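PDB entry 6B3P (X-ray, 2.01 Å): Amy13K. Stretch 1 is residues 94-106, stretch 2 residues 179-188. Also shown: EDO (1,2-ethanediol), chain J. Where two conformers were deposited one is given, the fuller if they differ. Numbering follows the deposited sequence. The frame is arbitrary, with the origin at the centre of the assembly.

Stretch 1, residues 94-106: TKPADWKYVTTIH
Stretch 2 (179-188) DVSVTSTSTE

Residues 101-106 form an extended strand, with phi near -105° and psi near 120°, and residues 185-188 run parallel to it. Y101 faces T185 (CA to CA 4.0 Å), V102 faces S186 (5.1 Å), T103 faces T187 (4.8 Å) and T104 faces E188 (4.8 Å); the last pair is a parallel beta bridge, its two side chains on the same face of the sheet. Before the strand, a type I turn from P96 to W99 is closed by W99 N to P96 O at 3.1 Å. K95, with chi angles t, t, p, p, curls so that its NZ donates to P96 O (2.9 Å) and W99 O (2.7 Å), the reach of a long flexible amine.

Two backbone hydrogen bonds fix the register: V102 N to T185 O (2.8 Å, 166° at hydrogen) and T104 N to T187 O (2.9 Å, 164°). CA-H...O contacts reinforce them, joining S186 CA to V102 O (3.4 Å), T103 CA to T187 O (3.3 Å) and E188 CA to T104 O (3.3 Å).

At T185 and S186 stretch 2 departs from a regular strand, because their phi/psi angles (-73/-9 and -138/55) are not extended. Small polar side chains serve this bend: T187, rotamer m, receives T183 N at OG1 (3.1 Å) and donates from OG1 to S184 O (3.1 Å), while S184, rotamer p, accepts S186 N at OG (3.2 Å). Water 1 bridges the stretches, accepting from T187 N (2.9 Å), donating to S184 O (2.7 Å) and hydrogen-bonding T103 OG1 (3.0 Å).

The side-chain hydrogen bond across the stretches runs from H106 NE2 to E188 OE2 (2.8 Å, 158°). The carboxylate lies at the edge of the imidazole, where a ring nitrogen can donate. E188 reaches it with chi1 and chi2 both t; H106 has chi1 m and chi2 -67°.

The remaining side-chain contacts are mostly apolar. T185, rotamer p, has the largest area covered by the other stretch. Its CG2 lies over one face of the Y101 ring, 4.0 Å from the centroid in a CH-pi contact, and its OG1 is at the edge of the W99 ring, 3.7 Å from CE3. A threonine suits this place by offering both a methyl and a hydroxyl, the latter hydrogen-bonded elsewhere in the structure. Y101 (chi1 m, chi2 90°) also brings CD2 to 4.2 Å from V182 CG1. V180 and V182, both t, point toward stretch 1: V180 CG2 meets I105 CD1 at 3.7 Å, and V180 CG1 meets T103 CG2 at 3.8 Å, compact branched groups that pack closely.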

# COMPACT_ATOMS: atom_id res chain seq x y z
N THR A 94 -15.90 -6.92 -0.72
CA THR A 94 -16.62 -5.70 -1.06
C THR A 94 -16.15 -4.55 -0.18
O THR A 94 -16.27 -4.61 1.05
CB THR A 94 -18.14 -5.89 -0.91
OG1 THR A 94 -18.56 -7.02 -1.69
CG2 THR A 94 -18.89 -4.65 -1.38
N LYS A 95 -15.62 -3.51 -0.80
CA LYS A 95 -15.14 -2.34 -0.07
C LYS A 95 -16.28 -1.67 0.69
O LYS A 95 -17.34 -1.42 0.11
CB LYS A 95 -14.50 -1.33 -1.04
CG LYS A 95 -13.92 -0.09 -0.37
CD LYS A 95 -13.53 0.98 -1.39
CE LYS A 95 -14.75 1.65 -2.03
NZ LYS A 95 -15.53 2.48 -1.06
N PRO A 96 -16.08 -1.37 1.98
CA PRO A 96 -17.12 -0.60 2.67
C PRO A 96 -17.32 0.77 2.01
O PRO A 96 -16.37 1.35 1.50
CB PRO A 96 -16.59 -0.46 4.09
CG PRO A 96 -15.62 -1.58 4.26
CD PRO A 96 -15.01 -1.80 2.91
N ALA A 97 -18.55 1.26 2.04
CA ALA A 97 -18.94 2.44 1.26
C ALA A 97 -18.08 3.68 1.52
O ALA A 97 -17.75 4.42 0.58
CB ALA A 97 -20.39 2.76 1.52
N ASP A 98 -17.71 3.88 2.78
CA ASP A 98 -17.03 5.10 3.22
C ASP A 98 -15.53 5.10 2.97
O ASP A 98 -14.86 6.12 3.14
CB ASP A 98 -17.29 5.31 4.72
CG ASP A 98 -16.80 4.14 5.56
OD1 ASP A 98 -17.42 3.05 5.48
OD2 ASP A 98 -15.82 4.30 6.31
N TRP A 99 -14.98 3.96 2.55
CA TRP A 99 -13.54 3.82 2.33
C TRP A 99 -13.12 4.44 1.00
O TRP A 99 -13.84 4.33 0.00
CB TRP A 99 -13.11 2.36 2.38
CG TRP A 99 -13.08 1.76 3.76
CD1 TRP A 99 -14.05 1.83 4.71
CD2 TRP A 99 -12.01 0.99 4.33
NE1 TRP A 99 -13.66 1.15 5.84
CE2 TRP A 99 -12.41 0.63 5.63
CE3 TRP A 99 -10.76 0.57 3.87
CZ2 TRP A 99 -11.60 -0.13 6.48
CZ3 TRP A 99 -9.96 -0.19 4.71
CH2 TRP A 99 -10.38 -0.53 6.00
N LYS A 100 -11.97 5.10 1.00
CA LYS A 100 -11.37 5.64 -0.22
C LYS A 100 -10.13 4.84 -0.60
O LYS A 100 -9.64 4.02 0.19
CB LYS A 100 -10.98 7.11 -0.03
CG LYS A 100 -12.09 8.00 0.48
CD LYS A 100 -13.09 8.32 -0.60
CE LYS A 100 -14.07 9.39 -0.14
NZ LYS A 100 -13.39 10.65 0.28
N TYR A 101 -9.62 5.09 -1.80
CA TYR A 101 -8.36 4.51 -2.24
C TYR A 101 -7.23 5.50 -2.02
O TYR A 101 -7.11 6.49 -2.74
CB TYR A 101 -8.44 4.09 -3.70
CG TYR A 101 -9.39 2.94 -3.91
CD1 TYR A 101 -10.73 3.16 -4.16
CD2 TYR A 101 -8.94 1.63 -3.81
CE1 TYR A 101 -11.61 2.11 -4.34
CE2 TYR A 101 -9.81 0.57 -3.98
CZ TYR A 101 -11.14 0.82 -4.24
OH TYR A 101 -12.01 -0.23 -4.42
N VAL A 102 -6.41 5.21 -1.01
CA VAL A 102 -5.35 6.12 -0.59
C VAL A 102 -4.00 5.55 -1.01
O VAL A 102 -3.51 4.58 -0.42
CB VAL A 102 -5.37 6.34 0.93
CG1 VAL A 102 -4.34 7.39 1.34
CG2 VAL A 102 -6.76 6.75 1.38
N THR A 103 -3.40 6.18 -2.01
CA THR A 103 -2.13 5.72 -2.56
C THR A 103 -1.00 6.63 -2.07
O THR A 103 -0.99 7.83 -2.34
CB THR A 103 -2.16 5.70 -4.09
OG1 THR A 103 -3.29 4.94 -4.54
CG2 THR A 103 -0.89 5.07 -4.65
N THR A 104 -0.06 6.03 -1.35
CA THR A 104 1.09 6.75 -0.80
C THR A 104 2.35 6.40 -1.57
O THR A 104 2.67 5.23 -1.74
CB THR A 104 1.30 6.42 0.69
OG1 THR A 104 0.09 6.68 1.42
CG2 THR A 104 2.44 7.24 1.29
N ILE A 105 3.05 7.43 -2.05
CA ILE A 105 4.27 7.22 -2.82
C ILE A 105 5.44 7.99 -2.20
O ILE A 105 5.37 9.21 -2.03
CB ILE A 105 4.10 7.65 -4.29
CG1 ILE A 105 2.87 6.97 -4.90
CG2 ILE A 105 5.34 7.31 -5.10
CD1 ILE A 105 2.43 7.55 -6.23
N HIS A 106 6.49 7.26 -1.86
CA HIS A 106 7.70 7.84 -1.27
C HIS A 106 8.78 8.00 -2.33
O HIS A 106 9.06 7.06 -3.08
CB HIS A 106 8.22 6.96 -0.13
CG HIS A 106 7.18 6.64 0.90
ND1 HIS A 106 6.64 7.59 1.74
CD2 HIS A 106 6.60 5.46 1.25
CE1 HIS A 106 5.76 7.02 2.54
NE2 HIS A 106 5.73 5.73 2.27
N ASP A 179 4.27 4.57 -13.48
CA ASP A 179 2.93 4.04 -13.70
C ASP A 179 2.44 3.33 -12.45
O ASP A 179 2.89 2.24 -12.11
CB ASP A 179 2.92 3.08 -14.90
CG ASP A 179 3.30 3.76 -16.20
OD1 ASP A 179 3.15 5.00 -16.30
OD2 ASP A 179 3.75 3.06 -17.12
N VAL A 180 1.50 3.97 -11.76
CA VAL A 180 1.00 3.48 -10.48
C VAL A 180 -0.19 2.54 -10.67
O VAL A 180 -1.25 2.95 -11.14
CB VAL A 180 0.58 4.64 -9.56
CG1 VAL A 180 0.04 4.13 -8.22
CG2 VAL A 180 1.76 5.58 -9.32
N SER A 181 0.01 1.27 -10.32
CA SER A 181 -1.09 0.31 -10.24
C SER A 181 -1.67 0.31 -8.84
O SER A 181 -1.00 -0.09 -7.88
CB SER A 181 -0.62 -1.09 -10.62
OG SER A 181 -0.21 -1.15 -11.98
N VAL A 182 -2.91 0.77 -8.71
CA VAL A 182 -3.60 0.76 -7.43
C VAL A 182 -4.17 -0.64 -7.19
O VAL A 182 -5.10 -1.07 -7.87
CB VAL A 182 -4.73 1.81 -7.38
CG1 VAL A 182 -5.41 1.81 -6.01
CG2 VAL A 182 -4.17 3.20 -7.69
N THR A 183 -3.59 -1.34 -6.22
CA THR A 183 -3.93 -2.74 -5.95
C THR A 183 -4.76 -2.91 -4.68
O THR A 183 -5.16 -4.02 -4.34
CB THR A 183 -2.65 -3.59 -5.83
OG1 THR A 183 -1.78 -3.02 -4.84
CG2 THR A 183 -1.92 -3.66 -7.17
N SER A 184 -5.01 -1.81 -3.98
CA SER A 184 -5.80 -1.85 -2.75
C SER A 184 -6.14 -0.44 -2.29
O SER A 184 -5.69 0.54 -2.89
CB SER A 184 -5.03 -2.58 -1.65
OG SER A 184 -4.06 -1.74 -1.07
N THR A 185 -6.92 -0.34 -1.23
CA THR A 185 -7.32 0.95 -0.67
C THR A 185 -6.17 1.65 0.06
O THR A 185 -6.30 2.81 0.45
CB THR A 185 -8.51 0.80 0.29
OG1 THR A 185 -8.20 -0.18 1.29
CG2 THR A 185 -9.76 0.38 -0.45
N SER A 186 -5.06 0.94 0.26
CA SER A 186 -3.90 1.51 0.93
C SER A 186 -2.60 1.09 0.23
O SER A 186 -1.69 0.55 0.85
CB SER A 186 -3.87 1.09 2.40
OG SER A 186 -3.85 -0.32 2.52
N THR A 187 -2.53 1.37 -1.07
CA THR A 187 -1.36 1.03 -1.87
C THR A 187 -0.19 1.94 -1.50
O THR A 187 -0.35 3.15 -1.38
CB THR A 187 -1.66 1.16 -3.37
OG1 THR A 187 -2.74 0.30 -3.72
CG2 THR A 187 -0.43 0.79 -4.21
N GLU A 188 0.98 1.34 -1.33
CA GLU A 188 2.18 2.08 -0.96
C GLU A 188 3.35 1.72 -1.88
O GLU A 188 3.59 0.55 -2.15
CB GLU A 188 2.55 1.81 0.50
CG GLU A 188 3.64 2.71 1.04
CD GLU A 188 3.89 2.51 2.52
OE1 GLU A 188 3.50 1.44 3.05
OE2 GLU A 188 4.46 3.41 3.16
C1 EDO J . -9.90 7.33 4.48
O1 EDO J . -10.86 6.78 3.56
C2 EDO J . -9.03 8.35 3.77
O2 EDO J . -9.83 9.44 3.29
O HOH W 1 -4.47 2.95 -2.56